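Local coordinates for putative transcriptional regulator (Streptomyces coelicolor, PDB 2ZB9), which probably binds DNA through a helix-turn-helix of the TetR family and regulates transcription as a two-chain assembly, at residues A[83-88]-A[169-174]; A[139-144]-A[165-170]; A[92-97]-A[145-150]. All coordinates share one frame; numbering follows the deposited sequence.

Contact 1: A[83-88]-A[169-174]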
# COMPACT_ATOMS: atom_id res chain seq x y z
N LEU A 83 -15.19 -5.26 -10.57
CA LEU A 83 -14.94 -4.36 -9.45
C LEU A 83 -15.89 -3.17 -9.36
O LEU A 83 -15.71 -2.29 -8.52
CB LEU A 83 -13.49 -3.85 -9.47
CG LEU A 83 -12.39 -4.91 -9.39
CD1 LEU A 83 -11.03 -4.22 -9.32
CD2 LEU A 83 -12.60 -5.80 -8.15
N ALA A 84 -16.90 -3.14 -10.23
CA ALA A 84 -17.87 -2.06 -10.22
C ALA A 84 -18.60 -2.00 -8.87
O ALA A 84 -18.78 -3.03 -8.21
CB ALA A 84 -18.88 -2.25 -11.36
N PHE A 85 -19.04 -0.81 -8.49
CA PHE A 85 -19.73 -0.62 -7.22
C PHE A 85 -21.24 -0.79 -7.24
O PHE A 85 -21.94 -0.11 -7.99
CB PHE A 85 -19.43 0.77 -6.62
CG PHE A 85 -18.07 0.89 -6.01
CD1 PHE A 85 -16.95 1.14 -6.80
CD2 PHE A 85 -17.89 0.69 -4.64
CE1 PHE A 85 -15.68 1.19 -6.25
CE2 PHE A 85 -16.63 0.73 -4.08
CZ PHE A 85 -15.51 0.98 -4.89
N PRO A 86 -21.76 -1.71 -6.42
CA PRO A 86 -23.21 -1.89 -6.41
C PRO A 86 -23.73 -0.59 -5.79
O PRO A 86 -23.05 -0.00 -4.95
CB PRO A 86 -23.40 -3.07 -5.45
CG PRO A 86 -22.11 -3.82 -5.55
CD PRO A 86 -21.09 -2.71 -5.57
N ASP A 87 -24.90 -0.15 -6.20
CA ASP A 87 -25.46 1.08 -5.65
C ASP A 87 -26.92 0.79 -5.35
O ASP A 87 -27.82 1.27 -6.03
CB ASP A 87 -25.31 2.22 -6.65
CG ASP A 87 -25.42 3.59 -6.00
OD1 ASP A 87 -25.31 4.61 -6.72
OD2 ASP A 87 -25.62 3.66 -4.77
N THR A 88 -27.14 -0.01 -4.31
CA THR A 88 -28.47 -0.44 -3.89
C THR A 88 -29.12 0.41 -2.81
O THR A 88 -30.29 0.22 -2.49
CB THR A 88 -28.42 -1.88 -3.37
OG1 THR A 88 -27.75 -1.90 -2.10
CG2 THR A 88 -27.65 -2.77 -4.33
N GLN A 169 -8.44 3.74 3.89
CA GLN A 169 -8.70 2.90 5.05
C GLN A 169 -9.44 1.61 4.71
O GLN A 169 -9.67 0.77 5.58
CB GLN A 169 -9.44 3.70 6.12
CG GLN A 169 -8.55 4.77 6.74
CD GLN A 169 -9.22 5.51 7.88
OE1 GLN A 169 -10.15 6.27 7.67
NE2 GLN A 169 -8.75 5.27 9.09
N LEU A 170 -9.80 1.47 3.44
CA LEU A 170 -10.46 0.25 2.97
C LEU A 170 -9.52 -0.44 1.99
O LEU A 170 -8.76 -1.33 2.38
CB LEU A 170 -11.78 0.57 2.24
CG LEU A 170 -13.07 0.82 3.02
CD1 LEU A 170 -13.11 -0.05 4.27
CD2 LEU A 170 -13.18 2.27 3.38
N TRP A 171 -9.55 -0.02 0.73
CA TRP A 171 -8.69 -0.61 -0.29
C TRP A 171 -7.21 -0.44 0.04
O TRP A 171 -6.42 -1.37 -0.14
CB TRP A 171 -9.04 0.03 -1.65
CG TRP A 171 -10.46 -0.25 -2.03
CD1 TRP A 171 -10.94 -1.40 -2.59
CD2 TRP A 171 -11.61 0.55 -1.71
NE1 TRP A 171 -12.31 -1.37 -2.63
CE2 TRP A 171 -12.75 -0.19 -2.09
CE3 TRP A 171 -11.78 1.81 -1.12
CZ2 TRP A 171 -14.06 0.30 -1.91
CZ3 TRP A 171 -13.08 2.30 -0.94
CH2 TRP A 171 -14.20 1.53 -1.33
N GLY A 172 -6.83 0.74 0.52
CA GLY A 172 -5.43 0.97 0.86
C GLY A 172 -4.93 -0.03 1.89
O GLY A 172 -3.80 -0.50 1.81
N ALA A 173 -5.79 -0.34 2.87
CA ALA A 173 -5.46 -1.30 3.93
C ALA A 173 -5.22 -2.68 3.34
O ALA A 173 -4.35 -3.42 3.79
CB ALA A 173 -6.61 -1.37 4.95
N VAL A 174 -6.02 -3.04 2.33
CA VAL A 174 -5.88 -4.34 1.66
C VAL A 174 -4.57 -4.36 0.87
O VAL A 174 -3.79 -5.31 0.97
CB VAL A 174 -7.04 -4.60 0.67
CG1 VAL A 174 -6.86 -5.96 -0.01
CG2 VAL A 174 -8.38 -4.54 1.40
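Phe85 and Trp171 each carry their ring anti to the carbonyl carbon and beside the backbone N, with chi1 -76° in Phe85 and -62° in Trp171, which points the two toward each other. The two side chains thereby advance from opposite directions, one from the loop and one from the helix. The touching parts are the far rim of the phenyl ring and the benzo half of the indole: Trp171 CZ2 lies 3.4 Å from Phe85 CZ and 3.4 Å from Phe85 CE2, practically astride that bond. Trp171 CH2 stands a little farther off, 3.8 Å from Phe85 CE2. Seen from the phenyl ring, Trp171 CZ2 comes in at the edge, in its plane; the six-membered ring of Trp171 is turned 75° against it, with centroids 5.5 Å apart, an oblique aromatic pair held by apolar contact. Leu170 CB covers part of one indole face, 3.6 Å above its plane. The polar end of the indole is engaged elsewhere, Trp171 NE1 bonding to Gln98 OE1. Putting an alanine at Trp171 would probably leave the rim of Phe85 without its partner on helix 163-179 and Gln98 OE1 without its indole donor. The contact ties the loop between helices 67-83 and 91-108 to helix 163-179. Ala144 of helix 126-153 touches both rings, while Gln98, Leu99 and Phe102 of helix 91-108 pack around them, Phe102 meeting Trp171 edge-to-face.

Contact 2: A[139-144]-A[165-170]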
# COMPACT_ATOMS: atom_id res chain seq x y z
N GLN A 139 -8.61 6.47 -11.46
CA GLN A 139 -9.98 6.14 -11.81
C GLN A 139 -10.61 5.19 -10.79
O GLN A 139 -11.79 5.31 -10.50
CB GLN A 139 -10.03 5.49 -13.20
CG GLN A 139 -9.34 6.28 -14.29
CD GLN A 139 -9.28 5.51 -15.60
OE1 GLN A 139 -10.30 5.32 -16.27
NE2 GLN A 139 -8.09 5.03 -15.96
N ARG A 140 -9.84 4.24 -10.25
CA ARG A 140 -10.42 3.33 -9.26
C ARG A 140 -10.88 4.17 -8.08
O ARG A 140 -11.99 4.01 -7.57
CB ARG A 140 -9.39 2.30 -8.78
CG ARG A 140 -8.92 1.27 -9.82
CD ARG A 140 -10.06 0.41 -10.37
NE ARG A 140 -11.09 0.13 -9.37
CZ ARG A 140 -12.32 -0.26 -9.67
NH1 ARG A 140 -12.67 -0.44 -10.94
NH2 ARG A 140 -13.23 -0.41 -8.71
N ARG A 141 -10.01 5.09 -7.65
CA ARG A 141 -10.32 5.98 -6.53
C ARG A 141 -11.57 6.80 -6.75
O ARG A 141 -12.40 6.93 -5.85
CB ARG A 141 -9.17 6.95 -6.28
CG ARG A 141 -8.06 6.40 -5.45
CD ARG A 141 -7.28 7.55 -4.85
NE ARG A 141 -6.26 7.04 -3.95
CZ ARG A 141 -6.25 7.24 -2.64
NH1 ARG A 141 -7.21 7.95 -2.06
NH2 ARG A 141 -5.28 6.71 -1.93
N ALA A 142 -11.69 7.39 -7.94
CA ALA A 142 -12.84 8.22 -8.27
C ALA A 142 -14.11 7.39 -8.20
O ALA A 142 -15.14 7.86 -7.74
CB ALA A 142 -12.68 8.83 -9.67
N LEU A 143 -14.02 6.14 -8.65
CA LEU A 143 -15.16 5.22 -8.65
C LEU A 143 -15.57 4.95 -7.20
O LEU A 143 -16.75 4.97 -6.85
CB LEU A 143 -14.76 3.92 -9.35
CG LEU A 143 -15.40 3.46 -10.67
CD1 LEU A 143 -16.09 4.60 -11.42
CD2 LEU A 143 -14.31 2.82 -11.53
N ALA A 144 -14.59 4.70 -6.34
CA ALA A 144 -14.87 4.45 -4.94
C ALA A 144 -15.37 5.71 -4.21
O ALA A 144 -16.38 5.67 -3.50
CB ALA A 144 -13.62 3.91 -4.25
N VAL A 165 -10.17 9.82 2.30
CA VAL A 165 -9.46 9.18 3.41
C VAL A 165 -9.99 7.76 3.56
O VAL A 165 -9.22 6.82 3.77
CB VAL A 165 -9.67 9.94 4.75
CG1 VAL A 165 -8.95 9.20 5.90
CG2 VAL A 165 -9.16 11.38 4.64
N LEU A 166 -11.30 7.60 3.44
CA LEU A 166 -11.92 6.27 3.58
C LEU A 166 -11.32 5.31 2.56
O LEU A 166 -11.06 4.15 2.87
CB LEU A 166 -13.43 6.36 3.37
CG LEU A 166 -14.22 7.26 4.31
CD1 LEU A 166 -15.70 7.19 3.95
CD2 LEU A 166 -14.01 6.81 5.77
N VAL A 167 -11.12 5.79 1.34
CA VAL A 167 -10.54 4.95 0.30
C VAL A 167 -9.26 4.27 0.79
O VAL A 167 -9.05 3.08 0.57
CB VAL A 167 -10.22 5.78 -0.96
CG1 VAL A 167 -9.49 4.92 -1.98
CG2 VAL A 167 -11.51 6.34 -1.56
N ASP A 168 -8.40 5.03 1.46
CA ASP A 168 -7.15 4.48 1.97
C ASP A 168 -7.34 3.56 3.16
O ASP A 168 -6.50 2.71 3.43
CB ASP A 168 -6.20 5.61 2.34
CG ASP A 168 -5.75 6.41 1.14
OD1 ASP A 168 -5.01 5.85 0.30
OD2 ASP A 168 -6.16 7.59 1.03
N GLN A 169 -8.44 3.74 3.89
CA GLN A 169 -8.70 2.90 5.05
C GLN A 169 -9.44 1.61 4.71
O GLN A 169 -9.67 0.77 5.58
CB GLN A 169 -9.44 3.70 6.12
CG GLN A 169 -8.55 4.77 6.74
CD GLN A 169 -9.22 5.51 7.88
OE1 GLN A 169 -10.15 6.27 7.67
NE2 GLN A 169 -8.75 5.27 9.09
N LEU A 170 -9.80 1.47 3.44
CA LEU A 170 -10.46 0.25 2.97
C LEU A 170 -9.52 -0.44 1.99
O LEU A 170 -8.76 -1.33 2.38
CB LEU A 170 -11.78 0.57 2.24
CG LEU A 170 -13.07 0.82 3.02
CD1 LEU A 170 -13.11 -0.05 4.27
CD2 LEU A 170 -13.18 2.27 3.38
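Arg141 and Asp168 supply the ionic part of this buried crossing between helices 126-153 and 163-179. The arginine reaches over with its chain extended from CG to NE and presents the guanidinium edge, so that both terminal nitrogens face the carboxylate. Arg141 NH2 and Asp168 OD1 are modelled at 2.4 Å, a salt bridge so short that its length is doubtful. The second bond, from Arg141 NH1 to Asp168 OD2, is longer at 3.3 Å, with an angle of 148° at the hydrogen. Asp168 OD2 sits in the guanidinium plane but is itself approached from above the carboxylate plane, the two flat groups being turned 51° apart.

The apolar part belongs to Val167, whose two methyls do different work. Val167 CG1, anti to the backbone N (chi1 174°), lies over one guanidinium face near its rim, 3.8 Å from Arg141 NH1, and also approaches Arg141 CG at 4.0 Å. Val167 CG2 turns to Ala144 CB at 4.2 Å; the small alanine lies where the backbones come nearest, the CA atoms of Ala144 and Val167 being 6.8 Å apart.

Further polar partners close the network: Gln164 OE1 accepts from Arg141 NH1, while Arg177 and His176 of the second subunit bind Asp168 OD2 and OD1 respectively. Asp168 is thus a buried carboxylate shared by two arginines from different chains, surroundings likely to stabilise its negative charge and to couple the helix crossing with the subunit interface.

Contact 3: A[92-97]-A[145-150]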
# COMPACT_ATOMS: atom_id res chain seq x y z
N ARG A 92 -23.25 -0.31 3.57
CA ARG A 92 -22.55 -1.39 4.25
C ARG A 92 -22.52 -2.64 3.37
O ARG A 92 -21.46 -3.21 3.13
CB ARG A 92 -23.23 -1.72 5.59
CG ARG A 92 -22.47 -2.75 6.43
CD ARG A 92 -23.25 -3.13 7.68
NE ARG A 92 -23.51 -1.97 8.52
CZ ARG A 92 -22.81 -1.65 9.61
NH1 ARG A 92 -21.80 -2.42 9.99
NH2 ARG A 92 -23.12 -0.57 10.30
N ALA A 93 -23.69 -3.05 2.88
CA ALA A 93 -23.79 -4.22 2.02
C ALA A 93 -23.02 -4.06 0.72
O ALA A 93 -22.30 -4.96 0.31
CB ALA A 93 -25.26 -4.51 1.71
N ASP A 94 -23.16 -2.90 0.08
CA ASP A 94 -22.46 -2.65 -1.18
C ASP A 94 -20.95 -2.65 -1.00
O ASP A 94 -20.22 -3.23 -1.81
CB ASP A 94 -22.92 -1.33 -1.79
CG ASP A 94 -24.41 -1.30 -2.09
OD1 ASP A 94 -25.03 -2.39 -2.18
OD2 ASP A 94 -24.97 -0.20 -2.26
N LEU A 95 -20.48 -2.00 0.06
CA LEU A 95 -19.05 -1.93 0.35
C LEU A 95 -18.49 -3.34 0.59
O LEU A 95 -17.41 -3.68 0.10
CB LEU A 95 -18.82 -1.04 1.58
CG LEU A 95 -17.83 0.14 1.52
CD1 LEU A 95 -17.85 0.83 0.16
CD2 LEU A 95 -18.20 1.13 2.62
N LEU A 96 -19.23 -4.17 1.33
CA LEU A 96 -18.79 -5.54 1.61
C LEU A 96 -18.73 -6.32 0.30
O LEU A 96 -17.78 -7.06 0.05
CB LEU A 96 -19.74 -6.26 2.57
CG LEU A 96 -19.53 -6.37 4.09
CD1 LEU A 96 -18.10 -6.00 4.49
CD2 LEU A 96 -20.53 -5.48 4.79
N ALA A 97 -19.75 -6.16 -0.53
CA ALA A 97 -19.80 -6.87 -1.80
C ALA A 97 -18.64 -6.48 -2.72
O ALA A 97 -18.04 -7.33 -3.35
CB ALA A 97 -21.13 -6.62 -2.51
N ALA A 145 -14.68 6.83 -4.41
CA ALA A 145 -15.08 8.07 -3.76
C ALA A 145 -16.50 8.46 -4.17
O ALA A 145 -17.26 8.99 -3.37
CB ALA A 145 -14.10 9.18 -4.12
N GLU A 146 -16.84 8.16 -5.42
CA GLU A 146 -18.17 8.46 -5.94
C GLU A 146 -19.24 7.67 -5.20
O GLU A 146 -20.27 8.22 -4.80
CB GLU A 146 -18.21 8.14 -7.42
CG GLU A 146 -19.40 8.67 -8.17
CD GLU A 146 -19.07 8.88 -9.63
OE1 GLU A 146 -18.36 9.87 -9.95
OE2 GLU A 146 -19.50 8.04 -10.46
N ARG A 147 -19.01 6.38 -5.01
CA ARG A 147 -19.97 5.55 -4.30
C ARG A 147 -20.11 6.07 -2.87
O ARG A 147 -21.22 6.19 -2.34
CB ARG A 147 -19.50 4.09 -4.26
CG ARG A 147 -20.41 3.18 -3.44
CD ARG A 147 -21.82 3.15 -4.03
NE ARG A 147 -22.77 2.42 -3.20
CZ ARG A 147 -23.50 2.97 -2.23
NH1 ARG A 147 -23.39 4.26 -1.95
NH2 ARG A 147 -24.35 2.22 -1.53
N LEU A 148 -18.98 6.39 -2.25
CA LEU A 148 -18.94 6.91 -0.88
C LEU A 148 -19.67 8.25 -0.74
O LEU A 148 -20.43 8.45 0.22
CB LEU A 148 -17.49 7.04 -0.42
CG LEU A 148 -16.86 5.84 0.33
CD1 LEU A 148 -17.54 4.55 -0.05
CD2 LEU A 148 -15.37 5.79 0.04
N ARG A 149 -19.45 9.16 -1.68
CA ARG A 149 -20.12 10.46 -1.62
C ARG A 149 -21.63 10.27 -1.78
O ARG A 149 -22.42 11.00 -1.17
CB ARG A 149 -19.63 11.40 -2.73
CG ARG A 149 -18.28 12.05 -2.46
CD ARG A 149 -18.13 13.30 -3.32
NE ARG A 149 -18.23 13.01 -4.75
CZ ARG A 149 -17.24 12.50 -5.48
NH1 ARG A 149 -16.06 12.24 -4.92
NH2 ARG A 149 -17.42 12.25 -6.77
N HIS A 150 -22.03 9.29 -2.58
CA HIS A 150 -23.46 9.03 -2.78
C HIS A 150 -24.07 8.63 -1.43
O HIS A 150 -25.12 9.12 -1.06
CB HIS A 150 -23.67 7.93 -3.82
CG HIS A 150 -25.11 7.72 -4.18
ND1 HIS A 150 -25.96 8.76 -4.50
CD2 HIS A 150 -25.85 6.59 -4.30
CE1 HIS A 150 -27.16 8.28 -4.79
NE2 HIS A 150 -27.11 6.96 -4.68
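Arg147 reaches Asp94 by a bent route. Its CG is anti to the backbone N, and a turn at chi2 of 62° folds the chain before it straightens again toward NE, bringing NH2 to the carboxylate. The bond from Arg147 NH2 to Asp94 OD2 is 2.6 Å long and nearly straight, 164° at the hydrogen. Asp94 OD2 is met on its anti side, close to the carboxylate plane, and it lies near the guanidinium plane too, although the two planes stand 61° apart. A single arm therefore makes the salt bridge, while Arg147 NE turns to Pro86 O and Asp94 OD1 bonds to Thr88 OG1. Both ends of the ion pair are thus tied to the same loop, which helps to fix their rotation.

Beside the ion pair, Leu95 and Leu148 cross at about a right angle and touch methyl to methyl, Leu95 CD1 to Leu148 CD1 at 3.7 Å. Leu148 also packs on Val163 and Leu166 of helix 163-179, so the leucine contact continues onto that helix. The backbones stay well apart, with 8.9 Å between the CA atoms of Leu95 and Arg147, and the side chains span the interval. Such side-chain packing between helices 91-108 and 126-153 belongs to the all-helical C-terminal domain of TetR-family regulators, here with a buried salt bridge next to its leucines.

From the N terminus, the chain leaves helix 67-83 and enters the loop of contact 1, which closes the longest of the three loops when helix 163-179 returns to it. Contact 3 falls wholly within that span, joining helix 91-108 to helix 126-153. Contact 2 starts earlier on that same helix 126-153 and closes a short loop to helix 163-179, so contacts 2 and 3 cross along the sequence. Contacts 1 and 2 finish on overlapping parts of helix 163-179, sharing Gln169 and Leu170. Neighbours also touch directly: a bond from Arg140 NH2 to Leu83 O links contacts 1 and 2, and Asp87 packs on His150 between contacts 1 and 3.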